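Local coordinates for transcriptional regulator (Streptococcus dysgalactiae, PDB 4YV9), which serves as the quorum-sensing receptor Rgg2 for SHP pheromones, probably binding DNA through a helix-turn-helix domain to regulate transcription, and is bound here to an inhibitory cyclic peptide, at residues E105-I109 and I146-C151; L93-E97 and I109-L113; L228-Y233 and D245-Q249; K181-Q186 and E218-E223; Y157-F161 and Y198-H203. One frame throughout, in Å; residues are numbered along the deposited sequence.

Interaction 1. Residues E105-I109 and I146-C151; sequences ESTMI and ILLGNC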
# COMPACT_ATOMS: atom_id res chain seq x y z
N GLU B 105 -21.41 -7.50 -9.79
CA GLU B 105 -20.31 -7.68 -10.74
C GLU B 105 -20.73 -7.35 -12.18
O GLU B 105 -20.02 -6.66 -12.90
CB GLU B 105 -19.77 -9.11 -10.68
CG GLU B 105 -18.93 -9.45 -9.42
CD GLU B 105 -19.79 -9.69 -8.20
OE1 GLU B 105 -21.03 -9.66 -8.34
OE2 GLU B 105 -19.22 -9.89 -7.10
N SER B 106 -21.87 -7.87 -12.62
CA SER B 106 -22.26 -7.63 -14.00
C SER B 106 -22.66 -6.18 -14.16
O SER B 106 -22.37 -5.58 -15.18
CB SER B 106 -23.37 -8.59 -14.45
OG SER B 106 -24.50 -8.50 -13.61
N THR B 107 -23.30 -5.61 -13.13
CA THR B 107 -23.63 -4.19 -13.15
C THR B 107 -22.35 -3.37 -13.33
O THR B 107 -22.32 -2.42 -14.11
CB THR B 107 -24.38 -3.74 -11.87
OG1 THR B 107 -25.74 -4.21 -11.90
CG2 THR B 107 -24.39 -2.21 -11.78
N MSE B 108 -21.29 -3.76 -12.63
CA MSE B 108 -19.99 -3.13 -12.80
C MSE B 108 -19.34 -3.38 -14.17
O MSE B 108 -18.67 -2.49 -14.72
CB MSE B 108 -19.04 -3.62 -11.70
CG MSE B 108 -17.67 -3.07 -11.86
SE MSE B 108 -16.37 -3.79 -10.55
CE MSE B 108 -14.83 -3.35 -11.59
N ILE B 109 -19.49 -4.58 -14.70
CA ILE B 109 -18.95 -4.90 -16.03
C ILE B 109 -19.63 -4.06 -17.11
O ILE B 109 -18.98 -3.56 -18.03
CB ILE B 109 -19.12 -6.39 -16.37
CG1 ILE B 109 -18.29 -7.24 -15.41
CG2 ILE B 109 -18.65 -6.68 -17.80
CD1 ILE B 109 -18.59 -8.72 -15.50
N ILE B 146 -14.20 -0.41 -5.01
CA ILE B 146 -14.00 -0.62 -6.45
C ILE B 146 -15.34 -0.60 -7.21
O ILE B 146 -15.44 -0.06 -8.32
CB ILE B 146 -13.27 -1.95 -6.70
CG1 ILE B 146 -11.84 -1.89 -6.14
CG2 ILE B 146 -13.25 -2.30 -8.21
CD1 ILE B 146 -10.97 -0.86 -6.80
N LEU B 147 -16.38 -1.17 -6.61
CA LEU B 147 -17.70 -1.10 -7.21
C LEU B 147 -18.12 0.36 -7.39
O LEU B 147 -18.51 0.76 -8.49
CB LEU B 147 -18.72 -1.84 -6.36
CG LEU B 147 -18.70 -3.37 -6.48
CD1 LEU B 147 -19.60 -3.97 -5.41
CD2 LEU B 147 -19.15 -3.80 -7.89
N LEU B 148 -18.03 1.15 -6.33
CA LEU B 148 -18.42 2.56 -6.39
C LEU B 148 -17.61 3.32 -7.42
O LEU B 148 -18.16 4.07 -8.22
CB LEU B 148 -18.27 3.23 -5.02
CG LEU B 148 -18.48 4.75 -5.01
CD1 LEU B 148 -19.94 5.04 -5.25
CD2 LEU B 148 -18.02 5.39 -3.71
N GLY B 149 -16.29 3.11 -7.39
CA GLY B 149 -15.40 3.81 -8.29
C GLY B 149 -15.76 3.55 -9.74
O GLY B 149 -15.82 4.47 -10.54
N ASN B 150 -16.05 2.29 -10.07
CA ASN B 150 -16.28 1.96 -11.47
C ASN B 150 -17.72 2.17 -11.95
O ASN B 150 -17.97 2.18 -13.14
CB ASN B 150 -15.83 0.52 -11.72
CG ASN B 150 -14.31 0.40 -11.79
OD1 ASN B 150 -13.65 1.17 -12.48
ND2 ASN B 150 -13.76 -0.55 -11.08
N CYS B 151 -18.65 2.38 -11.02
CA CYS B 151 -20.05 2.61 -11.40
C CYS B 151 -20.47 4.07 -11.25
O CYS B 151 -21.63 4.41 -11.52
CB CYS B 151 -20.98 1.72 -10.58
SG CYS B 151 -20.78 -0.03 -10.97
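With CG of Met108 anti to the backbone N (chi1 177°) and the chain extended beyond it, this selenomethionine reaches straight across to helix 142-151, where Asn150 and Cys151 point toward it and Leu147 brings its CD2 methyl in at the end of its chain. The outcome is a knob-into-hole contact inside the all-helical C-terminal domain, which belongs to the TPR clan: the knob is Met108, and Ile146, Leu147, Asn150 and Cys151 wall its hole. The two helix segments run in roughly the same direction, 32° apart, with axes 9.6 Å from each other. Along the knob, each section finds its own neighbour. At the root, SG of Cys151 rests 3.7 Å from CA of Met108. Further out, CD2 of Leu147 meets both CB and SE of Met108 at 3.8 Å, the leucine lying across the chain at about a right angle. Every residue that touches here is buried, and helix 72-85 supplies more cover through Leu77. The hole also adjoins the ligand site, since Asn150 donates from ND2 to the backbone of the bound peptide and Ile146 packs on one of its apolar side chains. That isoleucine bounds the far end of the knob as well, with CG2 of Ile146 3.9 Å from the terminal methyl CE of Met108.

Interaction 2. Residues L93-E97 and I109-L113; sequences LKLLE and IKAIL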
# COMPACT_ATOMS: atom_id res chain seq x y z
N LEU B 93 -17.95 -8.49 -23.69
CA LEU B 93 -19.35 -8.83 -23.91
C LEU B 93 -19.75 -10.20 -23.37
O LEU B 93 -20.82 -10.34 -22.78
CB LEU B 93 -19.67 -8.75 -25.41
CG LEU B 93 -19.92 -7.31 -25.87
CD1 LEU B 93 -20.20 -7.21 -27.39
CD2 LEU B 93 -21.07 -6.74 -25.07
N LYS B 94 -18.93 -11.22 -23.56
CA LYS B 94 -19.28 -12.51 -22.98
C LYS B 94 -18.65 -12.74 -21.61
O LYS B 94 -19.04 -13.65 -20.88
CB LYS B 94 -18.93 -13.64 -23.93
CG LYS B 94 -20.14 -14.01 -24.79
CD LYS B 94 -20.10 -13.35 -26.14
CE LYS B 94 -20.65 -14.30 -27.20
NZ LYS B 94 -20.54 -13.74 -28.56
N LEU B 95 -17.71 -11.87 -21.25
CA LEU B 95 -17.30 -11.79 -19.85
C LEU B 95 -18.54 -11.41 -19.06
O LEU B 95 -18.80 -11.94 -17.98
CB LEU B 95 -16.19 -10.76 -19.64
CG LEU B 95 -15.68 -10.59 -18.20
CD1 LEU B 95 -15.07 -11.89 -17.71
CD2 LEU B 95 -14.66 -9.47 -18.10
N LEU B 96 -19.32 -10.51 -19.64
CA LEU B 96 -20.59 -10.07 -19.09
C LEU B 96 -21.64 -11.18 -19.05
O LEU B 96 -22.46 -11.23 -18.13
CB LEU B 96 -21.10 -8.87 -19.90
CG LEU B 96 -22.40 -8.22 -19.46
CD1 LEU B 96 -22.30 -7.73 -18.01
CD2 LEU B 96 -22.76 -7.07 -20.40
N GLU B 97 -21.66 -12.07 -20.05
CA GLU B 97 -22.60 -13.19 -19.99
C GLU B 97 -22.12 -14.19 -18.93
O GLU B 97 -22.93 -14.80 -18.23
CB GLU B 97 -22.76 -13.90 -21.35
CG GLU B 97 -23.79 -15.03 -21.30
CD GLU B 97 -24.06 -15.71 -22.64
OE1 GLU B 97 -23.44 -15.34 -23.66
OE2 GLU B 97 -24.90 -16.64 -22.66
N ILE B 109 -19.49 -4.58 -14.70
CA ILE B 109 -18.95 -4.90 -16.03
C ILE B 109 -19.63 -4.06 -17.11
O ILE B 109 -18.98 -3.56 -18.03
CB ILE B 109 -19.12 -6.39 -16.37
CG1 ILE B 109 -18.29 -7.24 -15.41
CG2 ILE B 109 -18.65 -6.68 -17.80
CD1 ILE B 109 -18.59 -8.72 -15.50
N LYS B 110 -20.94 -3.87 -16.96
CA LYS B 110 -21.70 -3.02 -17.88
C LYS B 110 -21.23 -1.57 -17.80
O LYS B 110 -21.13 -0.89 -18.82
CB LYS B 110 -23.20 -3.10 -17.58
CG LYS B 110 -23.81 -4.48 -17.78
CD LYS B 110 -25.33 -4.45 -17.61
CE LYS B 110 -25.92 -5.85 -17.57
NZ LYS B 110 -27.41 -5.81 -17.49
N ALA B 111 -20.96 -1.10 -16.58
CA ALA B 111 -20.49 0.27 -16.38
C ALA B 111 -19.16 0.49 -17.09
O ALA B 111 -18.95 1.50 -17.75
CB ALA B 111 -20.35 0.58 -14.89
N ILE B 112 -18.26 -0.47 -16.94
CA ILE B 112 -16.93 -0.37 -17.54
C ILE B 112 -17.03 -0.48 -19.04
O ILE B 112 -16.43 0.30 -19.78
CB ILE B 112 -15.98 -1.46 -17.01
CG1 ILE B 112 -15.63 -1.19 -15.55
CG2 ILE B 112 -14.71 -1.53 -17.86
CD1 ILE B 112 -15.19 -2.43 -14.81
N LEU B 113 -17.80 -1.47 -19.49
CA LEU B 113 -17.99 -1.72 -20.91
C LEU B 113 -18.61 -0.53 -21.63
O LEU B 113 -18.36 -0.32 -22.82
CB LEU B 113 -18.86 -2.96 -21.11
CG LEU B 113 -19.35 -3.28 -22.52
CD1 LEU B 113 -18.18 -3.49 -23.45
CD2 LEU B 113 -20.23 -4.51 -22.49
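An antiparallel helical hairpin, the recurring element of TPR-like repeat domains, is formed where helix 89-98 turns back into helix 103-113; the segments run at 170° to each other with axes 10.2 Å apart. Leu96 carries the contact. Its chi1 of -178° swings CG away from the backbone N, which sends both methyls over the partner helix and places them between Ile109, Lys110 and Leu113. CD1 is the busier branch, 3.8 Å from CG2 of Ile109 and 3.6 Å from CG of Lys110. Leu96 and Ile109 lie alongside each other, running in opposing senses, whereas the lysine crosses Leu96 at about a right angle and offers only its aliphatic chain. The ammonium of Lys110 is engaged beyond the hairpin, in a salt bridge with Glu126. On the other flank, CD1 of Ile109 comes near the backbone O of Leu95, and the side chains of Leu95 and Ile109 both continue onto helix 72-85. The side chains meet through apolar groups alone, grading from the buried side of Ile109 to the partly exposed Leu93. There a single methyl of Leu113 serves two leucines: CD2 of Leu113 lies 4.2 Å from CD2 of Leu96 and 3.5 Å from CD2 of Leu93.

Interaction 3. Residues L228-Y233 and D245-Q249; sequences LYVHGY and DDMRQ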
# COMPACT_ATOMS: atom_id res chain seq x y z
N LEU B 228 -3.67 19.39 -5.60
CA LEU B 228 -3.16 20.75 -5.84
C LEU B 228 -3.91 21.37 -7.01
O LEU B 228 -4.30 22.53 -6.97
CB LEU B 228 -1.66 20.73 -6.12
CG LEU B 228 -0.99 22.06 -6.45
CD1 LEU B 228 -1.18 23.04 -5.31
CD2 LEU B 228 0.48 21.82 -6.70
N TYR B 229 -4.13 20.57 -8.05
CA TYR B 229 -4.76 21.09 -9.26
C TYR B 229 -6.24 21.37 -9.01
O TYR B 229 -6.73 22.43 -9.32
CB TYR B 229 -4.61 20.11 -10.42
CG TYR B 229 -5.15 20.67 -11.72
CD1 TYR B 229 -6.51 20.57 -12.03
CD2 TYR B 229 -4.32 21.29 -12.63
CE1 TYR B 229 -7.02 21.07 -13.20
CE2 TYR B 229 -4.82 21.80 -13.81
CZ TYR B 229 -6.17 21.69 -14.09
OH TYR B 229 -6.67 22.20 -15.25
N VAL B 230 -6.92 20.39 -8.42
CA VAL B 230 -8.37 20.40 -8.29
C VAL B 230 -8.83 21.47 -7.31
O VAL B 230 -9.80 22.18 -7.55
CB VAL B 230 -8.87 19.00 -7.84
CG1 VAL B 230 -10.33 19.06 -7.42
CG2 VAL B 230 -8.63 17.97 -8.95
N HIS B 231 -8.10 21.57 -6.20
CA HIS B 231 -8.37 22.59 -5.21
C HIS B 231 -8.11 23.98 -5.80
O HIS B 231 -8.86 24.92 -5.55
CB HIS B 231 -7.52 22.34 -3.96
CG HIS B 231 -7.86 23.22 -2.80
ND1 HIS B 231 -6.98 23.48 -1.77
CD2 HIS B 231 -8.99 23.91 -2.51
CE1 HIS B 231 -7.55 24.29 -0.90
NE2 HIS B 231 -8.77 24.56 -1.32
N GLY B 232 -7.05 24.10 -6.60
CA GLY B 232 -6.77 25.35 -7.29
C GLY B 232 -7.94 25.70 -8.18
O GLY B 232 -8.33 26.87 -8.29
N TYR B 233 -8.50 24.67 -8.82
CA TYR B 233 -9.66 24.83 -9.70
C TYR B 233 -10.87 25.32 -8.90
O TYR B 233 -11.61 26.20 -9.35
CB TYR B 233 -9.94 23.49 -10.40
CG TYR B 233 -11.18 23.44 -11.26
CD1 TYR B 233 -11.47 24.44 -12.18
CD2 TYR B 233 -12.04 22.34 -11.19
CE1 TYR B 233 -12.61 24.37 -12.98
CE2 TYR B 233 -13.17 22.26 -11.98
CZ TYR B 233 -13.45 23.28 -12.87
OH TYR B 233 -14.57 23.19 -13.65
N ASP B 245 -2.25 29.71 -10.16
CA ASP B 245 -0.87 29.39 -9.80
C ASP B 245 -0.78 27.94 -9.33
O ASP B 245 0.13 27.20 -9.72
CB ASP B 245 -0.35 30.33 -8.72
CG ASP B 245 -0.31 31.78 -9.17
OD1 ASP B 245 -0.18 32.02 -10.39
OD2 ASP B 245 -0.40 32.67 -8.30
N ASP B 246 -1.72 27.53 -8.49
CA ASP B 246 -1.74 26.14 -8.01
C ASP B 246 -1.84 25.15 -9.16
O ASP B 246 -1.12 24.15 -9.20
CB ASP B 246 -2.88 25.93 -7.03
CG ASP B 246 -2.67 26.69 -5.73
OD1 ASP B 246 -1.56 27.22 -5.51
OD2 ASP B 246 -3.62 26.74 -4.92
N MSE B 247 -2.73 25.43 -10.12
CA MSE B 247 -2.92 24.52 -11.25
C MSE B 247 -1.67 24.46 -12.11
O MSE B 247 -1.27 23.38 -12.56
CB MSE B 247 -4.13 24.96 -12.09
CG MSE B 247 -5.47 24.75 -11.39
SE MSE B 247 -6.95 25.79 -12.17
CE MSE B 247 -7.75 24.42 -13.28
N ARG B 248 -1.03 25.61 -12.34
CA ARG B 248 0.20 25.62 -13.13
C ARG B 248 1.34 24.87 -12.43
O ARG B 248 2.15 24.22 -13.08
CB ARG B 248 0.62 27.05 -13.46
CG ARG B 248 -0.04 27.59 -14.72
CD ARG B 248 0.30 29.05 -14.97
NE ARG B 248 0.05 29.86 -13.78
CZ ARG B 248 -0.26 31.15 -13.81
NH1 ARG B 248 -0.35 31.79 -14.96
NH2 ARG B 248 -0.47 31.79 -12.67
N GLN B 249 1.39 24.95 -11.10
CA GLN B 249 2.38 24.19 -10.33
C GLN B 249 2.17 22.68 -10.47
O GLN B 249 3.12 21.91 -10.66
CB GLN B 249 2.33 24.59 -8.85
CG GLN B 249 2.86 26.01 -8.59
CD GLN B 249 2.61 26.46 -7.17
OE1 GLN B 249 2.11 25.69 -6.36
NE2 GLN B 249 2.98 27.69 -6.85
O HOH W 1 -4.76 24.06 -4.45
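The carboxylate oxygen OD2 of Asp246 is held twice: a water donates to it at 3.0 Å (water O to OD2), and Lys235 forms a salt bridge with it. The same water donates to the backbone O of Leu228, so one molecule ties the side chain of one helix to the main chain of the other. Below this polar rim the two antiparallel helices, inclined at 160°, approach to 7.6 Å between axes, a close packing made possible by Gly232. Without a side chain there, CB of Asp246 settles 3.9 Å from CA of Gly232. Leu228 flanks the aspartate at about a right angle, CD1 lying 3.8 Å from its CB.

The apolar half belongs to the selenomethionine Met247. CG of Met247 sits over the face of the Tyr229 ring, 3.9 Å from the centroid and 13° off the normal, a CH-pi contact; SE stands above the same face but farther off, a Met-aromatic pairing. A bend at chi3 (99°) then folds the methyl back, where CE packs tightly at 3.3 Å from CZ of Tyr229 and also touches CB of Tyr233.

Around this pair, helix 260-273 sets Tyr266 and His269 edge-to-face with Tyr229, helix 179-197 receives Val230 and binds the Tyr233 hydroxyl through Asp197, and Leu257 of the second subunit packs on Leu228.

Interaction 4. Residues K181-Q186 and E218-E223; sequences KTLVTQ and ELNFYE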
# COMPACT_ATOMS: atom_id res chain seq x y z
N LYS B 181 -7.03 3.17 1.83
CA LYS B 181 -7.02 4.60 2.14
C LYS B 181 -6.64 5.41 0.90
O LYS B 181 -7.23 6.46 0.61
CB LYS B 181 -6.05 4.87 3.30
CG LYS B 181 -6.02 6.32 3.73
CD LYS B 181 -5.03 6.55 4.85
CE LYS B 181 -5.06 8.00 5.32
NZ LYS B 181 -4.22 8.22 6.55
N THR B 182 -5.65 4.92 0.17
CA THR B 182 -5.24 5.60 -1.05
C THR B 182 -6.39 5.60 -2.07
O THR B 182 -6.69 6.64 -2.68
CB THR B 182 -3.96 4.95 -1.61
OG1 THR B 182 -2.89 5.23 -0.70
CG2 THR B 182 -3.60 5.52 -2.95
N LEU B 183 -7.07 4.47 -2.21
CA LEU B 183 -8.23 4.41 -3.10
C LEU B 183 -9.33 5.38 -2.65
O LEU B 183 -9.86 6.13 -3.46
CB LEU B 183 -8.79 2.99 -3.19
CG LEU B 183 -7.98 1.99 -4.02
CD1 LEU B 183 -8.40 0.56 -3.77
CD2 LEU B 183 -8.11 2.32 -5.49
N VAL B 184 -9.68 5.34 -1.36
CA VAL B 184 -10.69 6.26 -0.84
C VAL B 184 -10.32 7.73 -1.11
O VAL B 184 -11.18 8.57 -1.42
CB VAL B 184 -10.92 6.07 0.67
CG1 VAL B 184 -11.74 7.22 1.24
CG2 VAL B 184 -11.62 4.73 0.94
N THR B 185 -9.03 8.04 -1.01
CA THR B 185 -8.55 9.39 -1.27
C THR B 185 -8.78 9.76 -2.74
O THR B 185 -9.30 10.83 -3.05
CB THR B 185 -7.07 9.55 -0.89
OG1 THR B 185 -6.90 9.19 0.50
CG2 THR B 185 -6.62 10.98 -1.09
N GLN B 186 -8.43 8.84 -3.63
CA GLN B 186 -8.63 9.06 -5.06
C GLN B 186 -10.10 9.27 -5.41
O GLN B 186 -10.43 10.19 -6.16
CB GLN B 186 -8.04 7.89 -5.85
CG GLN B 186 -6.51 7.89 -5.82
CD GLN B 186 -5.88 6.56 -6.26
OE1 GLN B 186 -6.56 5.53 -6.37
NE2 GLN B 186 -4.57 6.58 -6.47
N GLU B 218 1.10 11.41 5.32
CA GLU B 218 1.18 10.37 4.31
C GLU B 218 2.13 10.82 3.20
O GLU B 218 2.51 11.99 3.15
CB GLU B 218 -0.20 10.04 3.71
CG GLU B 218 -1.24 9.52 4.71
CD GLU B 218 -1.01 8.07 5.11
OE1 GLU B 218 -0.10 7.41 4.56
OE2 GLU B 218 -1.75 7.59 6.01
N LEU B 219 2.51 9.90 2.33
CA LEU B 219 3.29 10.27 1.16
C LEU B 219 2.29 10.65 0.08
O LEU B 219 1.88 11.81 0.02
CB LEU B 219 4.21 9.14 0.71
CG LEU B 219 5.27 8.81 1.77
CD1 LEU B 219 6.06 7.58 1.39
CD2 LEU B 219 6.18 10.01 2.00
N ASN B 220 1.86 9.69 -0.73
CA ASN B 220 0.74 9.91 -1.63
C ASN B 220 0.92 11.15 -2.51
O ASN B 220 0.02 12.00 -2.59
CB ASN B 220 -0.57 10.05 -0.82
CG ASN B 220 -1.09 8.72 -0.33
OD1 ASN B 220 -1.36 8.55 0.85
ND2 ASN B 220 -1.21 7.76 -1.24
N PHE B 221 2.08 11.28 -3.14
CA PHE B 221 2.34 12.50 -3.91
C PHE B 221 1.44 12.59 -5.16
O PHE B 221 1.15 13.68 -5.62
CB PHE B 221 3.80 12.59 -4.34
CG PHE B 221 4.72 13.15 -3.28
CD1 PHE B 221 4.42 13.06 -1.93
CD2 PHE B 221 5.91 13.76 -3.66
CE1 PHE B 221 5.29 13.55 -0.98
CE2 PHE B 221 6.78 14.27 -2.70
CZ PHE B 221 6.47 14.17 -1.36
N TYR B 222 1.01 11.45 -5.71
CA TYR B 222 0.13 11.53 -6.87
C TYR B 222 -1.18 12.22 -6.49
O TYR B 222 -1.66 13.12 -7.18
CB TYR B 222 -0.16 10.15 -7.45
CG TYR B 222 -1.29 10.19 -8.44
CD1 TYR B 222 -1.15 10.87 -9.66
CD2 TYR B 222 -2.51 9.59 -8.16
CE1 TYR B 222 -2.18 10.91 -10.57
CE2 TYR B 222 -3.55 9.63 -9.08
CZ TYR B 222 -3.38 10.30 -10.28
OH TYR B 222 -4.40 10.36 -11.20
N GLU B 223 -1.75 11.80 -5.37
CA GLU B 223 -3.00 12.40 -4.94
C GLU B 223 -2.80 13.84 -4.51
O GLU B 223 -3.66 14.66 -4.72
CB GLU B 223 -3.62 11.58 -3.80
CG GLU B 223 -4.06 10.18 -4.23
CD GLU B 223 -2.89 9.20 -4.35
OE1 GLU B 223 -1.83 9.45 -3.72
OE2 GLU B 223 -3.05 8.18 -5.06
O HOH W 2 -2.96 6.41 1.91
O HOH W 3 -4.33 9.42 1.60
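Lys181 and Glu218 close one end of this contact with a salt bridge, NZ to OE2 at 2.6 Å, the fully extended lysine arriving on the anti side of the oxygen. Lys178 binds the other carboxylate oxygen, so two lysines probably stabilise the negative charge of this buried glutamate. At the far end Gln186 donates from NE2 to OE2 of Glu223, also at 2.6 Å; the amide meets the oxygen nearly along the C-O bond, but the N-H is well off straight (135°).

Asn220 fills the middle. Its ND2 donates to OG1 of Thr182 at 3.1 Å, close to the amide plane, and weakly to OE1 of Glu223. Its OD1 accepts from two waters: one also bonded to OG1 of Thr182, the other donating to OG1 of Thr185 at 2.8 Å. Both ends of the amide are therefore occupied, fixing its rotation, although the residue stands at the N-cap position without capping the helix. Packing fills in between these bonds: CG2 of Thr185 touches CB of Glu223 at 4.1 Å, and NE2 of Gln186 lies at the edge of the Tyr222 ring, 4.0 Å from CD2.

The contact joins helix 179-197 to the start of helix 221-236. Leu214 and Leu215 of helix 201-215 pack on Thr185, and Leu215 also reaches Asn220 and Glu223. Tyr222 bonds the backbone of the bound peptide through its hydroxyl, and its ring meets Phe221 of the second subunit edge-to-face.

Interaction 5. Residues Y157-F161 and Y198-H203; sequences YNTLF and YSYFDH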
# COMPACT_ATOMS: atom_id res chain seq x y z
N TYR B 157 -25.70 12.49 -8.94
CA TYR B 157 -24.67 13.19 -8.17
C TYR B 157 -24.93 13.18 -6.66
O TYR B 157 -24.01 12.98 -5.87
CB TYR B 157 -24.52 14.65 -8.62
CG TYR B 157 -23.72 15.44 -7.61
CD1 TYR B 157 -22.34 15.30 -7.51
CD2 TYR B 157 -24.36 16.29 -6.70
CE1 TYR B 157 -21.61 15.99 -6.56
CE2 TYR B 157 -23.64 16.99 -5.75
CZ TYR B 157 -22.26 16.83 -5.69
OH TYR B 157 -21.54 17.52 -4.75
N ASN B 158 -26.17 13.42 -6.26
CA ASN B 158 -26.44 13.52 -4.83
C ASN B 158 -26.30 12.18 -4.12
O ASN B 158 -25.89 12.15 -2.96
CB ASN B 158 -27.83 14.10 -4.57
CG ASN B 158 -27.78 15.55 -4.15
OD1 ASN B 158 -27.38 15.86 -3.02
ND2 ASN B 158 -28.16 16.45 -5.05
N THR B 159 -26.62 11.09 -4.80
CA THR B 159 -26.44 9.77 -4.21
C THR B 159 -24.95 9.46 -4.17
O THR B 159 -24.45 8.88 -3.19
CB THR B 159 -27.19 8.68 -4.99
OG1 THR B 159 -28.60 8.93 -4.92
CG2 THR B 159 -26.90 7.29 -4.41
N LEU B 160 -24.24 9.85 -5.22
CA LEU B 160 -22.79 9.67 -5.28
C LEU B 160 -22.12 10.40 -4.13
O LEU B 160 -21.25 9.85 -3.46
CB LEU B 160 -22.25 10.17 -6.62
CG LEU B 160 -20.73 10.07 -6.85
CD1 LEU B 160 -20.26 8.65 -6.74
CD2 LEU B 160 -20.37 10.64 -8.22
N PHE B 161 -22.54 11.64 -3.90
CA PHE B 161 -21.96 12.43 -2.81
C PHE B 161 -22.22 11.78 -1.45
O PHE B 161 -21.33 11.71 -0.61
CB PHE B 161 -22.52 13.85 -2.81
CG PHE B 161 -22.09 14.66 -1.62
CD1 PHE B 161 -20.77 15.08 -1.49
CD2 PHE B 161 -22.99 14.99 -0.62
CE1 PHE B 161 -20.37 15.82 -0.39
CE2 PHE B 161 -22.59 15.73 0.48
CZ PHE B 161 -21.28 16.14 0.59
N TYR B 198 -20.27 21.09 -10.91
CA TYR B 198 -21.68 21.38 -10.72
C TYR B 198 -21.90 22.55 -9.76
O TYR B 198 -23.04 22.87 -9.42
CB TYR B 198 -22.40 20.14 -10.19
CG TYR B 198 -22.71 19.07 -11.22
CD1 TYR B 198 -22.82 19.39 -12.57
CD2 TYR B 198 -22.89 17.75 -10.85
CE1 TYR B 198 -23.11 18.42 -13.51
CE2 TYR B 198 -23.18 16.77 -11.78
CZ TYR B 198 -23.28 17.11 -13.12
OH TYR B 198 -23.57 16.14 -14.06
N SER B 199 -20.81 23.18 -9.33
CA SER B 199 -20.86 24.36 -8.46
C SER B 199 -21.52 24.08 -7.10
O SER B 199 -22.13 24.97 -6.51
CB SER B 199 -21.58 25.51 -9.16
OG SER B 199 -20.96 25.85 -10.39
N TYR B 200 -21.39 22.85 -6.62
CA TYR B 200 -21.81 22.51 -5.26
C TYR B 200 -20.67 22.82 -4.29
O TYR B 200 -19.93 21.93 -3.89
CB TYR B 200 -22.19 21.02 -5.15
CG TYR B 200 -23.50 20.67 -5.80
CD1 TYR B 200 -24.70 20.80 -5.11
CD2 TYR B 200 -23.55 20.20 -7.11
CE1 TYR B 200 -25.91 20.48 -5.71
CE2 TYR B 200 -24.75 19.88 -7.71
CZ TYR B 200 -25.93 20.02 -7.01
OH TYR B 200 -27.12 19.70 -7.61
N PHE B 201 -20.53 24.09 -3.91
CA PHE B 201 -19.37 24.50 -3.14
C PHE B 201 -19.45 24.10 -1.66
O PHE B 201 -18.44 24.02 -0.96
CB PHE B 201 -19.17 26.01 -3.28
CG PHE B 201 -18.93 26.42 -4.70
CD1 PHE B 201 -17.84 25.92 -5.41
CD2 PHE B 201 -19.81 27.27 -5.35
CE1 PHE B 201 -17.62 26.29 -6.73
CE2 PHE B 201 -19.59 27.64 -6.67
CZ PHE B 201 -18.49 27.14 -7.35
N ASP B 202 -20.67 23.83 -1.21
CA ASP B 202 -20.91 23.19 0.08
C ASP B 202 -20.22 21.84 0.13
O ASP B 202 -19.43 21.53 1.04
CB ASP B 202 -22.42 23.01 0.30
CG ASP B 202 -23.12 22.50 -0.96
OD1 ASP B 202 -22.60 22.75 -2.07
OD2 ASP B 202 -24.18 21.84 -0.83
N HIS B 203 -20.53 21.02 -0.87
CA HIS B 203 -19.98 19.69 -0.98
C HIS B 203 -18.48 19.76 -1.21
O HIS B 203 -17.73 18.98 -0.63
CB HIS B 203 -20.67 18.94 -2.10
CG HIS B 203 -22.12 18.67 -1.84
ND1 HIS B 203 -22.91 17.93 -2.69
CD2 HIS B 203 -22.92 19.04 -0.81
CE1 HIS B 203 -24.13 17.86 -2.20
NE2 HIS B 203 -24.16 18.52 -1.06
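Tyr157 and His203, joined by a short hydrogen bond between OH of Tyr157 and ND1 of His203 (2.5 Å), centre an aromatic cluster completed by Phe161, Tyr198 and Tyr200. The bond meets the imidazole at its edge, near the ring plane, and the two rings lie rim to rim. His203 is also clasped from above and below. The Phe161 ring stacks face-to-face on it, centroids 3.6 Å apart and planes 2° from parallel, while Tyr200 approaches the opposite imidazole face near its rim. Tyr157 in turn makes an offset stack with Tyr200 (centroids 4.5 Å apart) and receives the edge of Tyr198 toward its face, the planes standing at 86°. Tyr198 and Tyr200 straddle a Schellman motif at Ser199, which ends helix 179-197 and puts both rings on the Tyr157 side. The cluster thereby fastens the first turn of helix 157-169 to the start of helix 201-215, across the end of helix 179-197, whose Ser195 bonds the Tyr157 hydroxyl.

In the fold
Five contacts within one helical domain illustrate how chemistry follows location. Interactions 1 and 2 share helix 103-113 and touch each other; both are apolar, but the first is wholly buried and borders the peptide, whereas the second shades toward the surface. Interaction 4 is also largely buried, yet polar, built from charges, amides and waters. It reaches interaction 1, where Leu183 meets Ile146. Interaction 3, partly buried, mixes a water-bridged polar rim with Met-aromatic packing; it shares helix 221-236 with interaction 4, and both touch the second subunit. Interaction 5, a surface contact, relies on aromatic rings and contacts interaction 1 through Leu160 and Leu148. Along the chain, its segments alternate with those of interaction 4.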